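Local coordinates for universal stress protein (Pseudomonas aeruginosa UCBPP-PA14, PDB 7MQ5), which is of unknown function but belongs to the universal stress protein family, whose members are generally linked to survival under stress, at residues Gln5-Pro16 against Val33-Glu44. Residues are numbered along the deposited sequence; the frame is centred on the assembly and turned at random.
Sequences QAIRSILVVIEP and VTQSHLHLLVCE
Arg8 grips the carbonyl oxygen of Thr34 end-on, NH1 at 2.9 Å and NH2 at 3.2 Å from Thr34 O, which lies in the guanidinium plane. The arginine chain folds back at chi2 and chi3 to get there, and its NH1 also donates to Gln5 O, so the guanidinium pins the loop before strand 9-13 to the last turn of helix 22-34. Gln5 NE2 adds a weak bond to the same Thr34 oxygen. A water bridges Ile7 O and Thr34 OG1, while that hydroxyl accepts from Ser36 N in an ST turn, just where Gln35 leaves the helix with positive phi.

From here the strands run parallel. His37 N meets Arg8 O, then Ile10 bonds to His37 and His39, and Val12 to His39 and Leu41; Ile14 N to Leu41 O, 2.9 Å, is the last direct bond. A second water carries the link on from Ile14 O to Cys43 N. On one face Leu11 CD1, in one of two conformers, sits at the edge of the His39 ring, in its plane and 3.6 Å from His39 CD2, and also touches Leu41 CB. On the other, Val12 CB packs against Leu40 CD2 at 3.8 Å.

Ser68 and Glu84 hold the two nitrogens of the His39 ring. This is a classic beta-alpha-beta crossover: helix 22-34 covers Ile10, Val12 and Leu38, helix 77-88 the His39 and Leu41 side, and strands 92-96 and 67-72 flank the pair.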
loop_
_atom_site.group_PDB
_atom_site.type_symbol
_atom_site.label_atom_id
_atom_site.label_comp_id
_atom_site.label_asym_id
_atom_site.label_seq_id
_atom_site.Cartn_x
_atom_site.Cartn_y
_atom_site.Cartn_z
ATOM N N GLN A 5 -3.376 3.371 13.051
ATOM C CA GLN A 5 -3.494 4.345 14.127
ATOM C C GLN A 5 -2.095 4.822 14.549
ATOM O O GLN A 5 -1.965 5.995 14.959
ATOM C CB GLN A 5 -4.242 3.764 15.333
ATOM C CG GLN A 5 -4.309 4.707 16.534
ATOM C CD GLN A 5 -5.091 5.967 16.250
ATOM O OE1 GLN A 5 -6.188 5.922 15.700
ATOM N NE2 GLN A 5 -4.555 7.104 16.666
ATOM N N ALA A 6 -1.085 3.962 14.406
ATOM C CA ALA A 6 0.297 4.290 14.825
ATOM C C ALA A 6 0.976 5.240 13.827
ATOM O O ALA A 6 2.053 5.767 14.167
ATOM C CB ALA A 6 1.094 3.021 15.016
ATOM N N ILE A 7 0.393 5.446 12.640
ATOM C CA ILE A 7 1.010 6.372 11.642
ATOM C C ILE A 7 0.601 7.790 12.032
ATOM O O ILE A 7 -0.597 8.113 11.926
ATOM C CB ILE A 7 0.624 5.995 10.208
ATOM C CG1 ILE A 7 1.186 4.609 9.867
ATOM C CG2 ILE A 7 1.110 7.064 9.247
ATOM C CD1 ILE A 7 0.670 4.012 8.582
ATOM N N ARG A 8 1.563 8.593 12.468
ATOM C CA ARG A 8 1.203 9.932 12.995
ATOM C C ARG A 8 1.299 11.033 11.934
ATOM O O ARG A 8 0.807 12.117 12.218
ATOM C CB ARG A 8 1.992 10.222 14.267
ATOM C CG ARG A 8 1.809 9.158 15.347
ATOM C CD ARG A 8 0.373 8.682 15.511
ATOM N NE ARG A 8 -0.529 9.786 15.810
ATOM C CZ ARG A 8 -1.838 9.800 15.557
ATOM N NH1 ARG A 8 -2.425 8.774 14.964
ATOM N NH2 ARG A 8 -2.555 10.864 15.874
ATOM N N SER A 9 1.925 10.772 10.786
ATOM C CA SER A 9 1.865 11.776 9.699
ATOM C C SER A 9 1.850 11.046 8.360
ATOM O O SER A 9 2.507 9.989 8.206
ATOM C CB SER A 9 2.933 12.841 9.785
ATOM O OG SER A 9 4.219 12.333 9.498
ATOM N N ILE A 10 1.062 11.595 7.451
ATOM C CA ILE A 10 0.868 11.038 6.098
ATOM C C ILE A 10 1.299 12.068 5.070
ATOM O O ILE A 10 0.854 13.237 5.152
ATOM C CB ILE A 10 -0.611 10.674 5.903
ATOM C CG1 ILE A 10 -1.070 9.643 6.935
ATOM C CG2 ILE A 10 -0.868 10.220 4.475
ATOM C CD1 ILE A 10 -2.553 9.377 6.914
ATOM N N LEU A 11 2.172 11.651 4.162
ATOM C CA LEU A 11 2.540 12.504 3.011
ATOM C C LEU A 11 1.494 12.288 1.912
ATOM O O LEU A 11 1.306 11.133 1.468
ATOM C CB LEU A 11 3.939 12.140 2.524
ATOM C CG LEU A 11 4.448 12.975 1.351
ATOM C CD1 LEU A 11 4.561 14.439 1.745
ATOM C CD2 LEU A 11 5.784 12.435 0.864
ATOM N N VAL A 12 0.824 13.365 1.512
ATOM C CA VAL A 12 -0.220 13.310 0.463
ATOM C C VAL A 12 0.328 14.003 -0.777
ATOM O O VAL A 12 0.593 15.217 -0.722
ATOM C CB VAL A 12 -1.521 13.971 0.935
ATOM C CG1 VAL A 12 -2.631 13.765 -0.076
ATOM C CG2 VAL A 12 -1.947 13.491 2.314
ATOM N N VAL A 13 0.519 13.249 -1.850
ATOM C CA VAL A 13 0.996 13.848 -3.121
ATOM C C VAL A 13 -0.210 14.466 -3.826
ATOM O O VAL A 13 -1.145 13.735 -4.181
ATOM C CB VAL A 13 1.706 12.801 -3.980
ATOM C CG1 VAL A 13 2.166 13.421 -5.292
ATOM C CG2 VAL A 13 2.869 12.192 -3.228
ATOM N N ILE A 14 -0.161 15.779 -4.008
ATOM C CA ILE A 14 -1.253 16.577 -4.630
ATOM C C ILE A 14 -0.875 16.890 -6.076
ATOM O O ILE A 14 0.196 17.461 -6.300
ATOM C CB ILE A 14 -1.487 17.884 -3.830
ATOM C CG1 ILE A 14 -1.878 17.621 -2.372
ATOM C CG2 ILE A 14 -2.510 18.770 -4.535
ATOM C CD1 ILE A 14 -3.202 16.909 -2.188
ATOM N N GLU A 15 -1.746 16.540 -7.018
ATOM C CA GLU A 15 -1.536 16.872 -8.448
ATOM C C GLU A 15 -2.175 18.223 -8.730
ATOM O O GLU A 15 -3.274 18.514 -8.258
ATOM C CB GLU A 15 -2.194 15.850 -9.375
ATOM C CG GLU A 15 -1.522 14.494 -9.398
ATOM C CD GLU A 15 -0.260 14.387 -10.244
ATOM O OE1 GLU A 15 0.042 15.329 -11.007
ATOM O OE2 GLU A 15 0.403 13.334 -10.169
ATOM N N PRO A 16 -1.503 19.108 -9.487
ATOM C CA PRO A 16 -2.121 20.389 -9.840
ATOM C C PRO A 16 -3.121 20.411 -11.014
ATOM O O PRO A 16 -3.973 21.312 -11.035
ATOM C CB PRO A 16 -0.906 21.252 -10.217
ATOM C CG PRO A 16 0.150 20.260 -10.677
ATOM C CD PRO A 16 -0.067 19.033 -9.819
ATOM N N VAL A 33 -10.291 9.325 11.227
ATOM C CA VAL A 33 -10.358 8.298 12.301
ATOM C C VAL A 33 -9.077 8.312 13.142
ATOM O O VAL A 33 -9.187 8.347 14.377
ATOM C CB VAL A 33 -10.613 6.903 11.702
ATOM C CG1 VAL A 33 -10.472 5.798 12.736
ATOM C CG2 VAL A 33 -11.980 6.841 11.042
ATOM N N THR A 34 -7.898 8.347 12.508
ATOM C CA THR A 34 -6.630 8.203 13.270
ATOM C C THR A 34 -6.087 9.524 13.829
ATOM O O THR A 34 -5.222 9.469 14.718
ATOM C CB THR A 34 -5.546 7.559 12.404
ATOM O OG1 THR A 34 -5.163 8.513 11.414
ATOM C CG2 THR A 34 -5.996 6.262 11.766
ATOM N N GLN A 35 -6.646 10.659 13.388
ATOM C CA GLN A 35 -6.205 12.024 13.806
ATOM C C GLN A 35 -4.732 12.243 13.432
ATOM O O GLN A 35 -4.069 13.086 14.059
ATOM C CB GLN A 35 -6.477 12.266 15.291
ATOM C CG GLN A 35 -7.952 12.150 15.641
ATOM C CD GLN A 35 -8.261 12.585 17.050
ATOM O OE1 GLN A 35 -7.377 12.697 17.898
ATOM N NE2 GLN A 35 -9.533 12.832 17.310
ATOM N N SER A 36 -4.262 11.523 12.408
ATOM C CA SER A 36 -2.890 11.685 11.859
ATOM C C SER A 36 -2.743 13.067 11.227
ATOM O O SER A 36 -3.752 13.638 10.762
ATOM C CB SER A 36 -2.591 10.620 10.828
ATOM O OG SER A 36 -1.328 10.834 10.204
ATOM N N HIS A 37 -1.513 13.557 11.206
ATOM C CA HIS A 37 -1.198 14.836 10.538
ATOM C C HIS A 37 -1.139 14.581 9.031
ATOM O O HIS A 37 -0.699 13.492 8.619
ATOM C CB HIS A 37 0.149 15.333 11.048
ATOM C CG HIS A 37 0.570 16.589 10.382
ATOM N ND1 HIS A 37 0.077 17.824 10.759
ATOM C CD2 HIS A 37 1.405 16.804 9.347
ATOM C CE1 HIS A 37 0.598 18.740 9.963
ATOM N NE2 HIS A 37 1.411 18.145 9.091
ATOM N N LEU A 38 -1.607 15.544 8.245
ATOM C CA LEU A 38 -1.504 15.479 6.772
ATOM C C LEU A 38 -0.493 16.514 6.285
ATOM O O LEU A 38 -0.681 17.719 6.567
ATOM C CB LEU A 38 -2.860 15.763 6.127
ATOM C CG LEU A 38 -3.995 14.823 6.535
ATOM C CD1 LEU A 38 -5.267 15.173 5.769
ATOM C CD2 LEU A 38 -3.622 13.361 6.312
ATOM N N HIS A 39 0.533 16.065 5.562
ATOM C CA HIS A 39 1.473 16.981 4.877
ATOM C C HIS A 39 1.185 16.909 3.381
ATOM O O HIS A 39 1.385 15.846 2.767
ATOM C CB HIS A 39 2.917 16.639 5.200
ATOM C CG HIS A 39 3.868 17.611 4.589
ATOM N ND1 HIS A 39 3.971 18.907 5.050
ATOM C CD2 HIS A 39 4.743 17.490 3.567
ATOM C CE1 HIS A 39 4.883 19.535 4.333
ATOM N NE2 HIS A 39 5.369 18.689 3.420
ATOM N N LEU A 40 0.703 18.011 2.820
ATOM C CA LEU A 40 0.336 18.058 1.387
ATOM C C LEU A 40 1.531 18.555 0.579
ATOM O O LEU A 40 2.040 19.655 0.867
ATOM C CB LEU A 40 -0.864 18.985 1.183
ATOM C CG LEU A 40 -2.028 18.838 2.160
ATOM C CD1 LEU A 40 -3.184 19.739 1.757
ATOM C CD2 LEU A 40 -2.487 17.397 2.280
ATOM N N LEU A 41 1.909 17.800 -0.441
ATOM C CA LEU A 41 3.098 18.139 -1.248
ATOM C C LEU A 41 2.717 18.278 -2.716
ATOM O O LEU A 41 2.113 17.346 -3.275
ATOM C CB LEU A 41 4.147 17.035 -1.087
ATOM C CG LEU A 41 5.346 17.107 -2.035
ATOM C CD1 LEU A 41 6.214 18.321 -1.722
ATOM C CD2 LEU A 41 6.158 15.817 -1.992
ATOM N N VAL A 42 3.112 19.398 -3.320
ATOM C CA VAL A 42 3.046 19.555 -4.798
ATOM C C VAL A 42 4.488 19.488 -5.308
ATOM O O VAL A 42 5.318 20.266 -4.826
ATOM C CB VAL A 42 2.346 20.852 -5.238
ATOM C CG1 VAL A 42 2.463 21.037 -6.744
ATOM C CG2 VAL A 42 0.893 20.876 -4.800
ATOM N N CYS A 43 4.747 18.593 -6.253
ATOM C CA CYS A 43 6.097 18.412 -6.829
ATOM C C CYS A 43 6.167 19.159 -8.160
ATOM O O CYS A 43 5.734 18.606 -9.183
ATOM C CB CYS A 43 6.409 16.938 -7.034
ATOM S SG CYS A 43 6.319 15.978 -5.508
ATOM N N GLU A 44 6.675 20.388 -8.127
ATOM C CA GLU A 44 6.762 21.217 -9.350
ATOM C C GLU A 44 7.681 22.397 -9.074
ATOM O O GLU A 44 7.698 22.888 -7.932
ATOM C CB GLU A 44 5.382 21.741 -9.748
ATOM C CG GLU A 44 5.402 22.553 -11.034
ATOM C CD GLU A 44 4.062 23.092 -11.497
ATOM O OE1 GLU A 44 3.032 22.423 -11.253
ATOM O OE2 GLU A 44 4.056 24.182 -12.115
HETATM O O HOH W 1 -2.964 7.244 10.389
HETATM O O HOH W 2 2.780 16.792 -7.179
#